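Local coordinates for delta toxin (Clostridium perfringens, PDB 2YGT), which is a haemolytic beta-pore-forming toxin related to the leukocidins and haemolysins, which probably assembles into a pore in the target membrane, at residues A[52-64]-A[124-136]. Numbering follows the deposited sequence.
Sequences FVDDKFSSEMTTI and NTISYSIGGGIDT. With ZN (zinc ion), chain B.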
ATOM      1  N   PHE A  52       6.823 -10.075 -16.035  1.00 17.36           N
ATOM      2  CA  PHE A  52       8.059  -9.980 -16.801  1.00 17.65           C
ATOM      3  C   PHE A  52       7.739  -9.729 -18.268  1.00 25.83           C
ATOM      4  O   PHE A  52       7.085 -10.545 -18.920  1.00 17.91           O
ATOM      5  CB  PHE A  52       8.882 -11.267 -16.670  1.00 17.90           C
ATOM      6  CG  PHE A  52       9.376 -11.543 -15.276  1.00 17.83           C
ATOM      7  CD1 PHE A  52       8.582 -12.224 -14.368  1.00 17.66           C
ATOM      8  CD2 PHE A  52      10.640 -11.135 -14.878  1.00 18.01           C
ATOM      9  CE1 PHE A  52       9.031 -12.483 -13.086  1.00 17.65           C
ATOM     10  CE2 PHE A  52      11.097 -11.393 -13.599  1.00 18.01           C
ATOM     11  CZ  PHE A  52      10.290 -12.066 -12.699  1.00 17.82           C
ATOM     12  N   VAL A  53       8.194  -8.600 -18.792  1.00 19.52           N
ATOM     13  CA  VAL A  53       7.975  -8.298 -20.197  1.00 22.72           C
ATOM     14  C   VAL A  53       9.195  -8.672 -21.023  1.00 21.31           C
ATOM     15  O   VAL A  53      10.314  -8.274 -20.703  1.00 20.75           O
ATOM     16  CB  VAL A  53       7.655  -6.812 -20.421  1.00 24.09           C
ATOM     17  CG1 VAL A  53       7.462  -6.538 -21.903  1.00 18.50           C
ATOM     18  CG2 VAL A  53       6.420  -6.404 -19.628  1.00 17.79           C
ATOM     19  N   ASP A  54       8.972  -9.455 -22.075  1.00 24.17           N
ATOM     20  CA  ASP A  54      10.016  -9.758 -23.049  1.00 22.74           C
ATOM     21  C   ASP A  54       9.777  -8.976 -24.333  1.00 22.41           C
ATOM     22  O   ASP A  54       8.873  -9.285 -25.110  1.00 23.90           O
ATOM     23  CB  ASP A  54      10.105 -11.262 -23.321  1.00 23.04           C
ATOM     24  CG  ASP A  54      10.885 -11.992 -22.253  1.00 27.41           C
ATOM     25  OD1 ASP A  54      11.250 -11.336 -21.257  1.00 24.34           O
ATOM     26  OD2 ASP A  54      11.136 -13.207 -22.403  1.00 39.17           O
ATOM     27  N   ASP A  55      10.598  -7.955 -24.537  1.00 20.92           N
ATOM     28  CA  ASP A  55      10.425  -7.022 -25.637  1.00 22.31           C
ATOM     29  C   ASP A  55      11.761  -6.831 -26.343  1.00 25.05           C
ATOM     30  O   ASP A  55      12.601  -6.048 -25.903  1.00 22.18           O
ATOM     31  CB  ASP A  55       9.902  -5.687 -25.096  1.00 21.15           C
ATOM     32  CG  ASP A  55       9.730  -4.642 -26.175  1.00 25.56           C
ATOM     33  OD1 ASP A  55      10.042  -4.937 -27.346  1.00 26.86           O
ATOM     34  OD2 ASP A  55       9.281  -3.522 -25.853  1.00 29.99           O
ATOM     35  N   LYS A  56      11.952  -7.561 -27.439  1.00 31.05           N
ATOM     36  CA  LYS A  56      13.215  -7.542 -28.175  1.00 32.61           C
ATOM     37  C   LYS A  56      13.521  -6.176 -28.777  1.00 28.32           C
ATOM     38  O   LYS A  56      14.658  -5.903 -29.164  1.00 22.70           O
ATOM     39  CB  LYS A  56      13.204  -8.599 -29.284  1.00 34.58           C
ATOM     40  CG  LYS A  56      13.237 -10.030 -28.778  1.00 44.76           C
ATOM     41  CD  LYS A  56      12.895 -11.006 -29.891  1.00 52.40           C
ATOM     42  CE  LYS A  56      12.944 -12.440 -29.402  1.00 56.28           C
ATOM     43  NZ  LYS A  56      12.446 -13.388 -30.434  1.00 54.01           N
ATOM     44  N   PHE A  57      12.504  -5.325 -28.854  1.00 21.88           N
ATOM     45  CA  PHE A  57      12.652  -4.004 -29.456  1.00 25.55           C
ATOM     46  C   PHE A  57      13.011  -2.949 -28.414  1.00 22.17           C
ATOM     47  O   PHE A  57      13.248  -1.787 -28.742  1.00 25.04           O
ATOM     48  CB  PHE A  57      11.377  -3.623 -30.212  1.00 22.22           C
ATOM     49  CG  PHE A  57      10.870  -4.708 -31.118  1.00 25.80           C
ATOM     50  CD1 PHE A  57      11.401  -4.874 -32.387  1.00 24.13           C
ATOM     51  CD2 PHE A  57       9.877  -5.576 -30.694  1.00 25.63           C
ATOM     52  CE1 PHE A  57      10.943  -5.878 -33.222  1.00 25.88           C
ATOM     53  CE2 PHE A  57       9.414  -6.581 -31.523  1.00 34.00           C
ATOM     54  CZ  PHE A  57       9.948  -6.733 -32.788  1.00 28.18           C
ATOM     55  N   SER A  58      13.056  -3.366 -27.156  1.00 27.24           N
ATOM     56  CA  SER A  58      13.478  -2.489 -26.075  1.00 32.49           C
ATOM     57  C   SER A  58      14.943  -2.748 -25.765  1.00 32.24           C
ATOM     58  O   SER A  58      15.407  -3.886 -25.841  1.00 29.96           O
ATOM     59  CB  SER A  58      12.628  -2.727 -24.828  1.00 20.85           C
ATOM     60  OG  SER A  58      13.192  -2.085 -23.705  1.00 31.73           O
ATOM     61  N   SER A  59      15.667  -1.691 -25.411  1.00 32.48           N
ATOM     62  CA  SER A  59      17.099  -1.795 -25.144  1.00 33.67           C
ATOM     63  C   SER A  59      17.400  -2.507 -23.825  1.00 34.71           C
ATOM     64  O   SER A  59      18.553  -2.825 -23.533  1.00 30.75           O
ATOM     65  CB  SER A  59      17.749  -0.407 -25.150  1.00 34.76           C
ATOM     66  OG  SER A  59      17.311   0.366 -24.042  1.00 37.41           O
ATOM     67  N   GLU A  60      16.368  -2.754 -23.026  1.00 35.40           N
ATOM     68  CA  GLU A  60      16.555  -3.445 -21.755  1.00 32.15           C
ATOM     69  C   GLU A  60      15.336  -4.267 -21.344  1.00 27.84           C
ATOM     70  O   GLU A  60      14.333  -4.305 -22.056  1.00 26.18           O
ATOM     71  CB  GLU A  60      16.940  -2.453 -20.654  1.00 32.06           C
ATOM     72  CG  GLU A  60      16.036  -1.238 -20.554  1.00 44.67           C
ATOM     73  CD  GLU A  60      16.556  -0.215 -19.562  1.00 56.63           C
ATOM     74  OE1 GLU A  60      17.629  -0.453 -18.968  1.00 63.43           O
ATOM     75  OE2 GLU A  60      15.893   0.827 -19.378  1.00 53.65           O
ATOM     76  N   MET A  61      15.441  -4.933 -20.197  1.00 24.74           N
ATOM     77  CA  MET A  61      14.366  -5.775 -19.679  1.00 25.49           C
ATOM     78  C   MET A  61      13.506  -5.039 -18.654  1.00 26.14           C
ATOM     79  O   MET A  61      14.022  -4.330 -17.791  1.00 19.35           O
ATOM     80  CB  MET A  61      14.938  -7.053 -19.059  1.00 28.04           C
ATOM     81  CG  MET A  61      15.676  -7.944 -20.046  1.00 32.32           C
ATOM     82  SD  MET A  61      16.134  -9.533 -19.328  1.00 30.20           S
ATOM     83  CE  MET A  61      17.204  -9.005 -17.993  1.00 26.67           C
ATOM     84  N   THR A  62      12.193  -5.224 -18.750  1.00 18.89           N
ATOM     85  CA  THR A  62      11.251  -4.522 -17.887  1.00 18.47           C
ATOM     86  C   THR A  62      10.331  -5.493 -17.157  1.00 30.03           C
ATOM     87  O   THR A  62       9.707  -6.356 -17.775  1.00 25.87           O
ATOM     88  CB  THR A  62      10.382  -3.527 -18.688  1.00 20.22           C
ATOM     89  OG1 THR A  62      11.207  -2.489 -19.230  1.00 18.91           O
ATOM     90  CG2 THR A  62       9.315  -2.905 -17.798  1.00 18.07           C
ATOM     91  N   THR A  63      10.250  -5.346 -15.838  1.00 17.80           N
ATOM     92  CA  THR A  63       9.328  -6.138 -15.034  1.00 18.91           C
ATOM     93  C   THR A  63       8.427  -5.243 -14.189  1.00 21.75           C
ATOM     94  O   THR A  63       8.905  -4.417 -13.413  1.00 21.95           O
ATOM     95  CB  THR A  63      10.069  -7.122 -14.117  1.00 17.50           C
ATOM     96  OG1 THR A  63      10.876  -8.002 -14.909  1.00 22.68           O
ATOM     97  CG2 THR A  63       9.073  -7.947 -13.318  1.00 18.03           C
ATOM     98  N   ILE A  64       7.120  -5.412 -14.352  1.00 16.95           N
ATOM     99  CA  ILE A  64       6.150  -4.646 -13.586  1.00 16.72           C
ATOM    100  C   ILE A  64       5.729  -5.444 -12.361  1.00 16.51           C
ATOM    101  O   ILE A  64       5.363  -6.613 -12.473  1.00 16.52           O
ATOM    102  CB  ILE A  64       4.909  -4.315 -14.430  1.00 16.71           C
ATOM    103  CG1 ILE A  64       5.318  -3.583 -15.708  1.00 16.97           C
ATOM    104  CG2 ILE A  64       3.931  -3.474 -13.627  1.00 21.16           C
ATOM    105  CD1 ILE A  64       4.187  -3.405 -16.704  1.00 17.06           C
ATOM    106  N   ASN A 124      -4.809   3.442  -9.994  1.00 18.07           N
ATOM    107  CA  ASN A 124      -3.620   3.801 -10.758  1.00 20.25           C
ATOM    108  C   ASN A 124      -3.395   2.850 -11.924  1.00 17.13           C
ATOM    109  O   ASN A 124      -3.906   1.730 -11.928  1.00 17.69           O
ATOM    110  CB  ASN A 124      -2.386   3.828  -9.853  1.00 21.55           C
ATOM    111  CG  ASN A 124      -2.519   4.824  -8.717  1.00 28.81           C
ATOM    112  OD1 ASN A 124      -3.261   5.802  -8.815  1.00 34.81           O
ATOM    113  ND2 ASN A 124      -1.800   4.579  -7.627  1.00 23.15           N
ATOM    114  N   THR A 125      -2.623   3.292 -12.908  1.00 17.24           N
ATOM    115  CA  THR A 125      -2.382   2.482 -14.089  1.00 17.29           C
ATOM    116  C   THR A 125      -0.932   2.544 -14.540  1.00 18.24           C
ATOM    117  O   THR A 125      -0.365   3.626 -14.684  1.00 17.42           O
ATOM    118  CB  THR A 125      -3.270   2.942 -15.252  1.00 25.18           C
ATOM    119  OG1 THR A 125      -4.633   2.993 -14.813  1.00 24.50           O
ATOM    120  CG2 THR A 125      -3.141   1.988 -16.431  1.00 19.20           C
ATOM    121  N   ILE A 126      -0.337   1.375 -14.755  1.00 22.14           N
ATOM    122  CA  ILE A 126       1.012   1.279 -15.297  1.00 26.90           C
ATOM    123  C   ILE A 126       0.947   0.722 -16.714  1.00 17.33           C
ATOM    124  O   ILE A 126       0.573  -0.430 -16.918  1.00 17.25           O
ATOM    125  CB  ILE A 126       1.909   0.370 -14.429  1.00 24.27           C
ATOM    126  CG1 ILE A 126       1.965   0.897 -12.992  1.00 20.82           C
ATOM    127  CG2 ILE A 126       3.308   0.278 -15.024  1.00 17.01           C
ATOM    128  CD1 ILE A 126       2.823   0.060 -12.061  1.00 16.50           C
ATOM    129  N   SER A 127       1.302   1.547 -17.690  1.00 17.66           N
ATOM    130  CA  SER A 127       1.202   1.153 -19.089  1.00 17.92           C
ATOM    131  C   SER A 127       2.569   1.070 -19.760  1.00 21.50           C
ATOM    132  O   SER A 127       3.398   1.968 -19.615  1.00 24.80           O
ATOM    133  CB  SER A 127       0.305   2.129 -19.847  1.00 20.10           C
ATOM    134  OG  SER A 127      -0.955   2.237 -19.212  1.00 23.09           O
ATOM    135  N   TYR A 128       2.785  -0.015 -20.495  1.00 21.93           N
ATOM    136  CA  TYR A 128       4.047  -0.263 -21.180  1.00 18.35           C
ATOM    137  C   TYR A 128       3.866  -0.195 -22.696  1.00 18.77           C
ATOM    138  O   TYR A 128       2.885  -0.701 -23.240  1.00 18.79           O
ATOM    139  CB  TYR A 128       4.606  -1.631 -20.774  1.00 18.13           C
ATOM    140  CG  TYR A 128       5.916  -1.997 -21.446  1.00 18.41           C
ATOM    141  CD1 TYR A 128       5.936  -2.661 -22.667  1.00 18.67           C
ATOM    142  CD2 TYR A 128       7.134  -1.677 -20.858  1.00 18.47           C
ATOM    143  CE1 TYR A 128       7.133  -2.994 -23.281  1.00 18.99           C
ATOM    144  CE2 TYR A 128       8.335  -2.005 -21.463  1.00 18.82           C
ATOM    145  CZ  TYR A 128       8.330  -2.663 -22.672  1.00 19.07           C
ATOM    146  OH  TYR A 128       9.521  -2.990 -23.278  1.00 19.47           O
ATOM    147  N   SER A 129       4.818   0.440 -23.371  1.00 19.15           N
ATOM    148  CA  SER A 129       4.811   0.501 -24.827  1.00 19.62           C
ATOM    149  C   SER A 129       6.002  -0.266 -25.379  1.00 20.75           C
ATOM    150  O   SER A 129       7.085  -0.243 -24.793  1.00 24.07           O
ATOM    151  CB  SER A 129       4.866   1.952 -25.308  1.00 20.06           C
ATOM    152  OG  SER A 129       3.700   2.662 -24.927  1.00 25.50           O
ATOM    153  N   ILE A 130       5.796  -0.950 -26.500  1.00 22.95           N
ATOM    154  CA  ILE A 130       6.881  -1.651 -27.171  1.00 20.36           C
ATOM    155  C   ILE A 130       8.026  -0.677 -27.409  1.00 20.79           C
ATOM    156  O   ILE A 130       7.822   0.409 -27.948  1.00 21.41           O
ATOM    157  CB  ILE A 130       6.421  -2.247 -28.514  1.00 21.57           C
ATOM    158  CG1 ILE A 130       5.244  -3.201 -28.294  1.00 22.03           C
ATOM    159  CG2 ILE A 130       7.571  -2.963 -29.206  1.00 24.33           C
ATOM    160  CD1 ILE A 130       4.678  -3.782 -29.569  1.00 22.39           C
ATOM    161  N   GLY A 131       9.227  -1.062 -26.993  1.00 30.61           N
ATOM    162  CA  GLY A 131      10.379  -0.184 -27.079  1.00 21.33           C
ATOM    163  C   GLY A 131      10.907   0.184 -25.705  1.00 32.32           C
ATOM    164  O   GLY A 131      12.064   0.577 -25.564  1.00 29.47           O
ATOM    165  N   GLY A 132      10.056   0.064 -24.690  1.00 20.47           N
ATOM    166  CA  GLY A 132      10.469   0.302 -23.319  1.00 28.31           C
ATOM    167  C   GLY A 132       9.707   1.399 -22.594  1.00 33.06           C
ATOM    168  O   GLY A 132       9.761   1.491 -21.368  1.00 20.81           O
ATOM    169  N   GLY A 133       8.991   2.230 -23.344  1.00 20.21           N
ATOM    170  CA  GLY A 133       8.271   3.348 -22.758  1.00 30.65           C
ATOM    171  C   GLY A 133       7.345   2.979 -21.611  1.00 26.84           C
ATOM    172  O   GLY A 133       6.679   1.943 -21.644  1.00 19.18           O
ATOM    173  N   ILE A 134       7.301   3.839 -20.597  1.00 23.18           N
ATOM    174  CA  ILE A 134       6.442   3.634 -19.432  1.00 18.89           C
ATOM    175  C   ILE A 134       5.552   4.849 -19.165  1.00 24.18           C
ATOM    176  O   ILE A 134       6.026   5.986 -19.140  1.00 21.36           O
ATOM    177  CB  ILE A 134       7.269   3.363 -18.161  1.00 18.65           C
ATOM    178  CG1 ILE A 134       8.088   2.079 -18.311  1.00 18.59           C
ATOM    179  CG2 ILE A 134       6.363   3.304 -16.935  1.00 18.20           C
ATOM    180  CD1 ILE A 134       7.264   0.812 -18.221  1.00 21.25           C
ATOM    181  N   ASP A 135       4.263   4.603 -18.956  1.00 18.70           N
ATOM    182  CA  ASP A 135       3.342   5.660 -18.559  1.00 18.78           C
ATOM    183  C   ASP A 135       2.612   5.279 -17.280  1.00 18.32           C
ATOM    184  O   ASP A 135       1.981   4.226 -17.205  1.00 18.88           O
ATOM    185  CB  ASP A 135       2.336   5.967 -19.667  1.00 19.09           C
ATOM    186  CG  ASP A 135       1.412   7.118 -19.307  1.00 24.65           C
ATOM    187  OD1 ASP A 135       0.395   6.883 -18.617  1.00 23.78           O
ATOM    188  OD2 ASP A 135       1.711   8.263 -19.702  1.00 20.93           O
ATOM    189  N   THR A 136       2.702   6.139 -16.272  1.00 18.31           N
ATOM    190  CA  THR A 136       2.033   5.887 -15.002  1.00 17.94           C
ATOM    191  C   THR A 136       0.985   6.953 -14.722  1.00 25.98           C
ATOM    192  O   THR A 136       1.252   8.149 -14.828  1.00 30.41           O
ATOM    193  CB  THR A 136       3.024   5.816 -13.831  1.00 17.74           C
ATOM    194  OG1 THR A 136       4.001   6.854 -13.963  1.00 24.27           O
ATOM    195  CG2 THR A 136       3.732   4.469 -13.812  1.00 23.84           C
TER
HETATM  196 ZN    ZN B1291      12.446 -12.750 -20.018  1.00 38.61          ZN
HETATM  197  O   HOH W   1      14.175   1.009 -24.060  1.00 50.69           O
HETATM  198  O   HOH W   2      11.536  -3.540 -21.707  1.00 32.69           O
HETATM  199  O   HOH W   3      11.345   0.175 -19.727  1.00 17.00           O
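One carboxylate oxygen, Asp55 OD2, takes two hydrogen bonds from the opposite hairpin. Tyr128 OH donates to OD2 at 2.6 Å, on its anti side. Gly131 N donates to OD2 at 2.7 Å on the syn lone pair, nearly straight (171°). Asp55 OD1 accepts from Phe57 N, from above the carboxylate plane, in an Asx turn that ties the carboxylate to its own loop. CG of Tyr128 is anti to the backbone N (chi1 179°), which carries the phenol across to the 52-64 hairpin. Val53 CG1 lies over one face of the ring, a CH-pi contact 4.2 Å from the centroid. Thr62 packs beside CE2. One water donates to Tyr128 OH and to Glu60 O and is hydrogen-bonded to Thr62 OG1. A second water links Thr62 OG1 to Gly132 O. Near the turns, Ile130 CG2 meets Phe57 CD2 at 3.8 Å. At the other end, Ile64 CG2 and Ile126 CD1 touch at 4.0 Å. Asp54 points its CB away from 124-136 and binds zinc with His286. Two beta-hairpins from different sheets pack together, strands 61-64 and 124-128 nearly antiparallel (158°, axes 9.6 Å apart), the type II turn and G1 bulge of 129-133 meeting the Asx turn.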